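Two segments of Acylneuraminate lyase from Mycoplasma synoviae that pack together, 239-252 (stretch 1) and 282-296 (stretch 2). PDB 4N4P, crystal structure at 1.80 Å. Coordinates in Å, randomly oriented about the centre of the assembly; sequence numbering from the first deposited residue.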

# COMPACT_ATOMS: atom_id res chain seq x y z
N HIS A 239 -25.00 -8.01 -10.17
CA HIS A 239 -25.31 -7.27 -8.92
C HIS A 239 -25.87 -8.23 -7.89
O HIS A 239 -25.46 -8.20 -6.73
N THR A 240 -26.76 -9.12 -8.33
CA THR A 240 -27.31 -10.14 -7.43
C THR A 240 -26.23 -11.07 -6.91
O THR A 240 -26.15 -11.31 -5.71
N TYR A 241 -25.40 -11.60 -7.81
CA TYR A 241 -24.32 -12.50 -7.42
C TYR A 241 -23.37 -11.84 -6.42
O TYR A 241 -22.94 -12.44 -5.44
N ASN A 242 -23.04 -10.60 -6.66
CA ASN A 242 -22.06 -9.96 -5.77
C ASN A 242 -22.70 -9.58 -4.44
O ASN A 242 -22.03 -9.59 -3.43
N ASP A 243 -24.01 -9.33 -4.46
CA ASP A 243 -24.76 -9.18 -3.21
C ASP A 243 -24.60 -10.48 -2.42
O ASP A 243 -24.32 -10.46 -1.21
N TYR A 244 -24.78 -11.59 -3.12
CA TYR A 244 -24.67 -12.93 -2.54
C TYR A 244 -23.29 -13.16 -1.94
O TYR A 244 -23.18 -13.61 -0.81
N VAL A 245 -22.25 -12.84 -2.70
CA VAL A 245 -20.89 -13.06 -2.20
C VAL A 245 -20.65 -12.28 -0.91
O VAL A 245 -20.18 -12.85 0.08
N LEU A 246 -20.98 -10.99 -0.90
CA LEU A 246 -20.80 -10.16 0.29
C LEU A 246 -21.64 -10.67 1.49
O LEU A 246 -21.16 -10.69 2.65
N ASP A 247 -22.86 -11.10 1.21
CA ASP A 247 -23.73 -11.65 2.27
C ASP A 247 -23.11 -12.94 2.80
O ASP A 247 -23.05 -13.17 4.02
N LEU A 248 -22.65 -13.79 1.88
CA LEU A 248 -22.06 -15.09 2.26
C LEU A 248 -20.89 -14.92 3.22
O LEU A 248 -20.80 -15.62 4.24
N ILE A 249 -20.00 -13.97 2.90
CA ILE A 249 -18.77 -13.80 3.67
C ILE A 249 -18.96 -12.86 4.85
O ILE A 249 -17.97 -12.46 5.49
N SER A 250 -20.20 -12.52 5.17
CA SER A 250 -20.40 -11.77 6.42
C SER A 250 -20.13 -12.69 7.62
O SER A 250 -19.99 -12.23 8.75
N LYS A 251 -20.06 -14.00 7.38
CA LYS A 251 -19.50 -14.93 8.35
C LYS A 251 -18.40 -15.68 7.61
O LYS A 251 -18.29 -15.54 6.39
N GLY A 252 -17.59 -16.45 8.32
CA GLY A 252 -16.47 -17.13 7.69
C GLY A 252 -16.87 -17.86 6.42
O GLY A 252 -17.88 -18.54 6.39
N GLU A 282 -26.35 -20.25 15.11
CA GLU A 282 -25.92 -19.03 14.44
C GLU A 282 -25.55 -19.29 12.96
O GLU A 282 -25.99 -18.58 12.05
N ILE A 283 -24.74 -20.31 12.73
CA ILE A 283 -24.25 -20.54 11.37
C ILE A 283 -25.37 -21.18 10.54
O ILE A 283 -25.41 -21.00 9.33
N LYS A 284 -26.26 -21.95 11.19
CA LYS A 284 -27.42 -22.52 10.48
C LYS A 284 -28.36 -21.43 9.96
O LYS A 284 -28.85 -21.50 8.82
N LYS A 285 -28.60 -20.41 10.78
CA LYS A 285 -29.47 -19.34 10.34
C LYS A 285 -28.85 -18.54 9.20
O LYS A 285 -29.55 -18.09 8.30
N HIS A 286 -27.54 -18.33 9.29
CA HIS A 286 -26.78 -17.76 8.19
C HIS A 286 -26.96 -18.60 6.92
O HIS A 286 -27.26 -18.06 5.86
N ALA A 287 -26.84 -19.92 7.04
CA ALA A 287 -27.03 -20.80 5.88
C ALA A 287 -28.43 -20.69 5.29
O ALA A 287 -28.58 -20.62 4.08
N GLU A 288 -29.45 -20.64 6.15
CA GLU A 288 -30.83 -20.47 5.69
C GLU A 288 -31.03 -19.13 5.02
O GLU A 288 -31.64 -19.07 3.99
N PHE A 289 -30.52 -18.07 5.64
CA PHE A 289 -30.59 -16.71 5.07
C PHE A 289 -30.03 -16.68 3.64
O PHE A 289 -30.71 -16.23 2.70
N ILE A 290 -28.81 -17.18 3.47
CA ILE A 290 -28.21 -17.24 2.10
C ILE A 290 -29.05 -18.09 1.14
O ILE A 290 -29.31 -17.68 -0.00
N THR A 291 -29.40 -19.29 1.58
CA THR A 291 -30.18 -20.24 0.77
C THR A 291 -31.51 -19.65 0.30
O THR A 291 -31.84 -19.71 -0.90
N ASP A 292 -32.29 -19.10 1.23
CA ASP A 292 -33.60 -18.57 0.90
C ASP A 292 -33.50 -17.33 0.03
O ASP A 292 -34.34 -17.12 -0.86
N LYS A 293 -32.50 -16.49 0.28
CA LYS A 293 -32.35 -15.24 -0.50
C LYS A 293 -31.85 -15.49 -1.92
O LYS A 293 -32.35 -14.86 -2.89
N TYR A 294 -30.87 -16.38 -2.05
CA TYR A 294 -30.14 -16.51 -3.33
C TYR A 294 -30.27 -17.83 -4.05
O TYR A 294 -30.11 -17.87 -5.27
N LEU A 295 -30.52 -18.91 -3.30
CA LEU A 295 -30.25 -20.27 -3.82
C LEU A 295 -31.45 -21.16 -4.09
O LEU A 295 -31.30 -22.35 -4.37
N LYS A 296 -32.65 -20.60 -4.03
CA LYS A 296 -33.81 -21.41 -4.37
C LYS A 296 -33.97 -21.60 -5.88
O LYS A 296 -33.34 -20.91 -6.71
OXT LYS A 296 -34.71 -22.49 -6.31

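Asp247 OD2, on a side chain whose CA-to-CB bond points toward stretch 2 (chi1 m), accepts two hydrogen bonds, from Tyr294 OH at 2.6 Å and from Lys293 NZ at 2.9 Å, the latter also a salt bridge made by a fully extended lysine (all chi t). The Asp247 side chain also sits as a knob among Phe289, Ile290, Lys293 and Tyr294. Near the far end of the contact, Lys251 NZ forms a salt bridge with Glu282 OE2 (3.1 Å). Between them His286, chi1 t and pointing inward, donates from NE2 to Leu248 O (2.9 Å, 151°), a carbonyl at the helix's last residue that takes no backbone hydrogen bond within its own stretch. Ser250 OG donates a hydrogen bond to Asp247 O (2.7 Å), within stretch 1. Lys251 (chi1 m) lays its aliphatic chain over one face of the His286 ring, CB 4.0 Å from the centroid, while Lys251 CD meets Ile283 CD1 at 3.9 Å. The two helices are nearly antiparallel (177°, axes 10.4 Å apart). Tyr294 (chi1 m) fills the hole formed by Thr240, Asp243, Tyr244 and Asp247; Tyr244 CB lies 3.5 Å from the Tyr294 ring centroid, over the face, and the edge of the Tyr244 ring points toward the Tyr294 face, with the planes at 62°. Tyr244 CE1 also touches Ile290 CG2 (3.8 Å). Ile290 (m, m) packs its CD1 3.6 Å from Asp247 CB. Water 1 donates to Asp243 OD2 (2.8 Å) and weakly to Tyr294 OH (3.4 Å).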

# COMPACT_ATOMS: atom_id res chain seq x y z
CB HIS A 239 -26.28 -6.11 -9.20
CG HIS A 239 -25.70 -5.08 -10.13
ND1 HIS A 239 -24.37 -4.72 -10.10
CD2 HIS A 239 -26.27 -4.34 -11.11
CE1 HIS A 239 -24.14 -3.80 -11.03
NE2 HIS A 239 -25.28 -3.54 -11.65
CB THR A 240 -28.43 -10.94 -8.11
OG1 THR A 240 -29.47 -10.02 -8.45
CG2 THR A 240 -29.00 -12.00 -7.13
CB TYR A 241 -23.55 -13.01 -8.65
CG TYR A 241 -22.81 -14.29 -8.35
CD1 TYR A 241 -23.49 -15.52 -8.39
CD2 TYR A 241 -21.48 -14.26 -7.93
CE1 TYR A 241 -22.84 -16.70 -8.05
CE2 TYR A 241 -20.81 -15.44 -7.58
CZ TYR A 241 -21.51 -16.65 -7.66
OH TYR A 241 -20.88 -17.82 -7.33
CB ASN A 242 -21.41 -8.76 -6.46
CG ASN A 242 -20.41 -9.22 -7.55
OD1 ASN A 242 -20.27 -10.43 -7.78
ND2 ASN A 242 -19.73 -8.28 -8.19
CB ASP A 243 -26.26 -8.94 -3.47
CG ASP A 243 -26.57 -7.52 -3.90
OD1 ASP A 243 -25.71 -6.62 -3.85
OD2 ASP A 243 -27.73 -7.31 -4.28
CB TYR A 244 -24.99 -14.00 -3.58
CG TYR A 244 -24.25 -15.32 -3.43
CD1 TYR A 244 -24.53 -16.20 -2.37
CD2 TYR A 244 -23.27 -15.70 -4.38
CE1 TYR A 244 -23.84 -17.43 -2.24
CE2 TYR A 244 -22.60 -16.93 -4.29
CZ TYR A 244 -22.87 -17.78 -3.21
OH TYR A 244 -22.20 -18.98 -3.10
CB VAL A 245 -19.81 -12.73 -3.24
CG1 VAL A 245 -18.42 -13.01 -2.65
CG2 VAL A 245 -20.02 -13.59 -4.54
CB LEU A 246 -21.13 -8.70 -0.03
CG LEU A 246 -20.08 -8.07 -0.96
CD1 LEU A 246 -20.38 -6.60 -1.27
CD2 LEU A 246 -18.68 -8.23 -0.38
CB ASP A 247 -25.18 -11.88 1.77
CG ASP A 247 -26.05 -10.64 1.88
OD1 ASP A 247 -25.70 -9.69 2.59
OD2 ASP A 247 -27.14 -10.65 1.29
CB LEU A 248 -21.58 -15.82 0.99
CG LEU A 248 -20.90 -17.18 1.21
CD1 LEU A 248 -21.90 -18.20 1.79
CD2 LEU A 248 -20.31 -17.67 -0.12
CB ILE A 249 -17.56 -13.37 2.80
CG1 ILE A 249 -17.81 -11.99 2.18
CG2 ILE A 249 -17.27 -14.45 1.73
CD1 ILE A 249 -16.65 -11.44 1.34
CB SER A 250 -21.77 -11.10 6.47
OG SER A 250 -22.78 -12.08 6.46
CB LYS A 251 -20.56 -15.88 8.91
CG LYS A 251 -21.62 -15.13 9.79
CD LYS A 251 -22.50 -16.07 10.54
CE LYS A 251 -23.72 -15.35 11.13
NZ LYS A 251 -23.39 -14.13 11.94
CB GLU A 282 -24.74 -18.38 15.18
CG GLU A 282 -24.31 -17.04 14.58
CD GLU A 282 -22.98 -16.48 15.11
OE1 GLU A 282 -22.47 -16.97 16.14
OE2 GLU A 282 -22.42 -15.57 14.47
CB ILE A 283 -22.92 -21.38 11.36
CG1 ILE A 283 -22.18 -21.25 10.01
CG2 ILE A 283 -23.18 -22.85 11.77
CD1 ILE A 283 -21.78 -19.80 9.66
CB LYS A 284 -28.23 -23.50 11.37
CG LYS A 284 -29.38 -24.17 10.62
CD LYS A 284 -30.44 -24.70 11.56
CE LYS A 284 -31.61 -25.25 10.77
NZ LYS A 284 -31.33 -26.63 10.25
CB LYS A 285 -29.84 -18.43 11.51
CG LYS A 285 -30.71 -19.19 12.52
CD LYS A 285 -31.17 -18.30 13.66
CE LYS A 285 -31.92 -19.19 14.65
NZ LYS A 285 -32.15 -18.44 15.88
CB HIS A 286 -25.31 -17.66 8.56
CG HIS A 286 -24.48 -17.02 7.49
ND1 HIS A 286 -24.71 -15.74 7.04
CD2 HIS A 286 -23.42 -17.48 6.78
CE1 HIS A 286 -23.83 -15.43 6.11
NE2 HIS A 286 -23.03 -16.46 5.94
CB ALA A 287 -26.69 -22.25 6.21
CB GLU A 288 -31.82 -20.55 6.84
CG GLU A 288 -31.90 -21.90 7.49
CD GLU A 288 -32.88 -21.86 8.65
OE1 GLU A 288 -32.54 -21.32 9.71
OE2 GLU A 288 -34.01 -22.33 8.48
CB PHE A 289 -29.84 -15.70 5.97
CG PHE A 289 -29.46 -14.40 5.30
CD1 PHE A 289 -30.42 -13.50 4.84
CD2 PHE A 289 -28.11 -14.05 5.15
CE1 PHE A 289 -30.06 -12.32 4.19
CE2 PHE A 289 -27.72 -12.86 4.53
CZ PHE A 289 -28.71 -11.98 4.04
CB ILE A 290 -26.78 -17.77 2.14
CG1 ILE A 290 -25.87 -16.86 3.01
CG2 ILE A 290 -26.19 -17.98 0.65
CD1 ILE A 290 -25.69 -15.40 2.49
CB THR A 291 -30.41 -21.58 1.55
OG1 THR A 291 -29.15 -22.21 1.77
CG2 THR A 291 -31.30 -22.53 0.78
CB ASP A 292 -34.42 -18.24 2.17
CG ASP A 292 -34.69 -19.46 3.03
OD1 ASP A 292 -34.61 -20.59 2.48
OD2 ASP A 292 -34.94 -19.28 4.25
CB LYS A 293 -31.45 -14.22 0.22
CG LYS A 293 -31.36 -12.85 -0.50
CD LYS A 293 -30.70 -11.79 0.40
CE LYS A 293 -30.60 -10.43 -0.28
NZ LYS A 293 -29.78 -9.54 0.64
CB TYR A 294 -28.66 -16.22 -3.11
CG TYR A 294 -28.38 -14.83 -2.62
CD1 TYR A 294 -28.56 -13.72 -3.47
CD2 TYR A 294 -27.96 -14.62 -1.31
CE1 TYR A 294 -28.31 -12.44 -3.03
CE2 TYR A 294 -27.70 -13.33 -0.84
CZ TYR A 294 -27.87 -12.25 -1.71
OH TYR A 294 -27.63 -10.98 -1.28
CB LEU A 295 -29.27 -21.02 -2.90
CG LEU A 295 -28.00 -20.31 -2.45
CD1 LEU A 295 -27.10 -21.23 -1.61
CD2 LEU A 295 -27.22 -19.75 -3.69
CB LYS A 296 -35.07 -20.85 -3.73
CG LYS A 296 -35.04 -21.02 -2.23
CD LYS A 296 -34.97 -22.50 -1.83
CE LYS A 296 -35.00 -22.69 -0.32
NZ LYS A 296 -36.19 -22.05 0.30
O HOH W 1 -29.63 -9.07 -3.32